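Tryptophanyl-tRNA synthetase (Thermus thermophilus, PDB 2EL7) catalyses the ATP-dependent attachment of tryptophan to tRNA(Trp), working as a homodimeric class I aminoacyl-tRNA synthetase. Local coordinates at the interface of chains A and B. Sequence-based numbering; all coordinates share one arbitrary frame. Chains: chain A/B, Tryptophanyl-tRNA synthetase.

The interface of chains A and B. Residues chain A 98, 101-103, 106, 128; chain B 122-124, 127.
The loop A:Thr101-A:Pro102 and the start of helix 103-107 in chain A meet the loop B:Val122-B:Trp123 and the first turn of helix 124-139 in chain B, within the two-fold homodimer interface of this class I synthetase. A:Pro102 and B:Trp123 form an antiparallel beta bridge. On one side of it A:Leu103 N donates to B:Val122 O at 2.7 Å, almost straight. On the other, A:Thr101 O accepts from B:Ser124 N at 2.8 Å. The same carbonyl takes a second bond from the hydroxyl B:Ser124 OG at 2.9 Å, which arrives from above the carbonyl plane, 41° out of it. With OG beside its own backbone N (chi1 -64°), the hydroxyl lies close enough to that N-H for both donors to reach one oxygen. The small side chain fits between helix 89-99 and A:Leu106: B:Ser124 CB lies 3.4 Å from A:Thr98 O, and methyl CD1 of A:Leu106 packs near the hydroxyl. Proline suits the bridge because the cross-chain bonds use the N-H of A:Leu103 and the C=O of A:Thr101, its neighbours, and need no N-H from A:Pro102. Its ring offers a compact apolar surface; A:Pro102 CG lies 3.9 Å from B:Trp123 CZ3, the two side chains running alongside and pointing the same way, while A:Thr101 N sits at the indole edge, in its plane. Beyond the bridge, A:Leu103 CD1 meets B:Val122 CG1 at 4.0 Å. The other leucine branch, A:Leu103 CD2, makes a looser contact with B:Leu127 CD2 at 4.2 Å, the two side chains crossing at about a right angle.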
loop_
_atom_site.group_PDB
_atom_site.type_symbol
_atom_site.label_atom_id
_atom_site.label_comp_id
_atom_site.label_asym_id
_atom_site.label_seq_id
_atom_site.Cartn_x
_atom_site.Cartn_y
_atom_site.Cartn_z
ATOM N N THR A 98 1.662 0.614 7.663
ATOM C CA THR A 98 0.787 1.778 7.729
ATOM C C THR A 98 -0.095 1.677 8.987
ATOM O O THR A 98 -0.218 2.653 9.737
ATOM C CB THR A 98 -0.118 1.873 6.436
ATOM O OG1 THR A 98 0.668 2.337 5.332
ATOM C CG2 THR A 98 -1.286 2.816 6.624
ATOM N N THR A 101 1.691 2.691 12.309
ATOM C CA THR A 101 2.386 3.978 12.333
ATOM C C THR A 101 1.511 5.150 12.777
ATOM O O THR A 101 0.494 5.460 12.156
ATOM C CB THR A 101 2.986 4.314 10.939
ATOM O OG1 THR A 101 3.811 3.225 10.507
ATOM C CG2 THR A 101 3.864 5.585 10.995
ATOM N N PRO A 102 1.892 5.818 13.875
ATOM C CA PRO A 102 1.120 6.968 14.376
ATOM C C PRO A 102 1.145 8.077 13.314
ATOM O O PRO A 102 2.212 8.416 12.794
ATOM C CB PRO A 102 1.887 7.392 15.633
ATOM C CG PRO A 102 2.581 6.132 16.074
ATOM C CD PRO A 102 3.030 5.506 14.765
ATOM N N LEU A 103 -0.016 8.645 13.004
ATOM C CA LEU A 103 -0.109 9.701 12.005
ATOM C C LEU A 103 0.870 10.847 12.276
ATOM O O LEU A 103 1.566 11.315 11.359
ATOM C CB LEU A 103 -1.530 10.260 11.981
ATOM C CG LEU A 103 -2.168 10.623 10.642
ATOM C CD1 LEU A 103 -3.203 11.688 10.876
ATOM C CD2 LEU A 103 -1.151 11.107 9.660
ATOM N N LEU A 106 4.358 10.825 11.017
ATOM C CA LEU A 106 4.508 11.056 9.583
ATOM C C LEU A 106 4.337 12.527 9.255
ATOM O O LEU A 106 5.143 13.103 8.527
ATOM C CB LEU A 106 3.509 10.221 8.785
ATOM C CG LEU A 106 3.774 8.721 8.844
ATOM C CD1 LEU A 106 2.627 7.970 8.237
ATOM C CD2 LEU A 106 5.060 8.421 8.133
ATOM N N MET A 128 2.773 9.309 3.060
ATOM C CA MET A 128 2.988 7.871 3.232
ATOM C C MET A 128 4.293 7.276 2.649
ATOM O O MET A 128 4.617 6.116 2.922
ATOM C CB MET A 128 1.785 7.099 2.657
ATOM C CG MET A 128 0.433 7.534 3.189
ATOM S SD MET A 128 0.432 7.535 5.004
ATOM C CE MET A 128 1.032 5.922 5.347
ATOM N N VAL B 122 -3.558 8.460 16.962
ATOM C CA VAL B 122 -4.174 8.335 15.665
ATOM C C VAL B 122 -3.291 7.468 14.764
ATOM O O VAL B 122 -2.257 7.914 14.271
ATOM C CB VAL B 122 -4.415 9.741 15.064
ATOM C CG1 VAL B 122 -5.086 9.628 13.722
ATOM C CG2 VAL B 122 -5.304 10.573 16.038
ATOM N N TRP B 123 -3.677 6.210 14.578
ATOM C CA TRP B 123 -2.892 5.333 13.722
ATOM C C TRP B 123 -3.246 5.625 12.267
ATOM O O TRP B 123 -4.414 5.850 11.940
ATOM C CB TRP B 123 -3.155 3.865 14.054
ATOM C CG TRP B 123 -2.900 3.529 15.493
ATOM C CD1 TRP B 123 -3.817 3.526 16.511
ATOM C CD2 TRP B 123 -1.631 3.222 16.096
ATOM N NE1 TRP B 123 -3.196 3.244 17.702
ATOM C CE2 TRP B 123 -1.857 3.054 17.479
ATOM C CE3 TRP B 123 -0.323 3.077 15.601
ATOM C CZ2 TRP B 123 -0.824 2.750 18.379
ATOM C CZ3 TRP B 123 0.704 2.773 16.494
ATOM C CH2 TRP B 123 0.444 2.615 17.871
ATOM N N SER B 124 -2.230 5.616 11.402
ATOM C CA SER B 124 -2.403 5.917 9.976
ATOM C C SER B 124 -3.388 5.047 9.230
ATOM O O SER B 124 -3.946 5.475 8.232
ATOM C CB SER B 124 -1.057 5.880 9.260
ATOM O OG SER B 124 -0.201 6.904 9.758
ATOM N N LEU B 127 -6.628 6.690 8.861
ATOM C CA LEU B 127 -6.718 7.683 7.799
ATOM C C LEU B 127 -6.782 7.086 6.392
ATOM O O LEU B 127 -7.636 7.460 5.580
ATOM C CB LEU B 127 -5.515 8.612 7.864
ATOM C CG LEU B 127 -5.455 9.697 6.778
ATOM C CD1 LEU B 127 -6.519 10.761 7.057
ATOM C CD2 LEU B 127 -4.088 10.331 6.763
#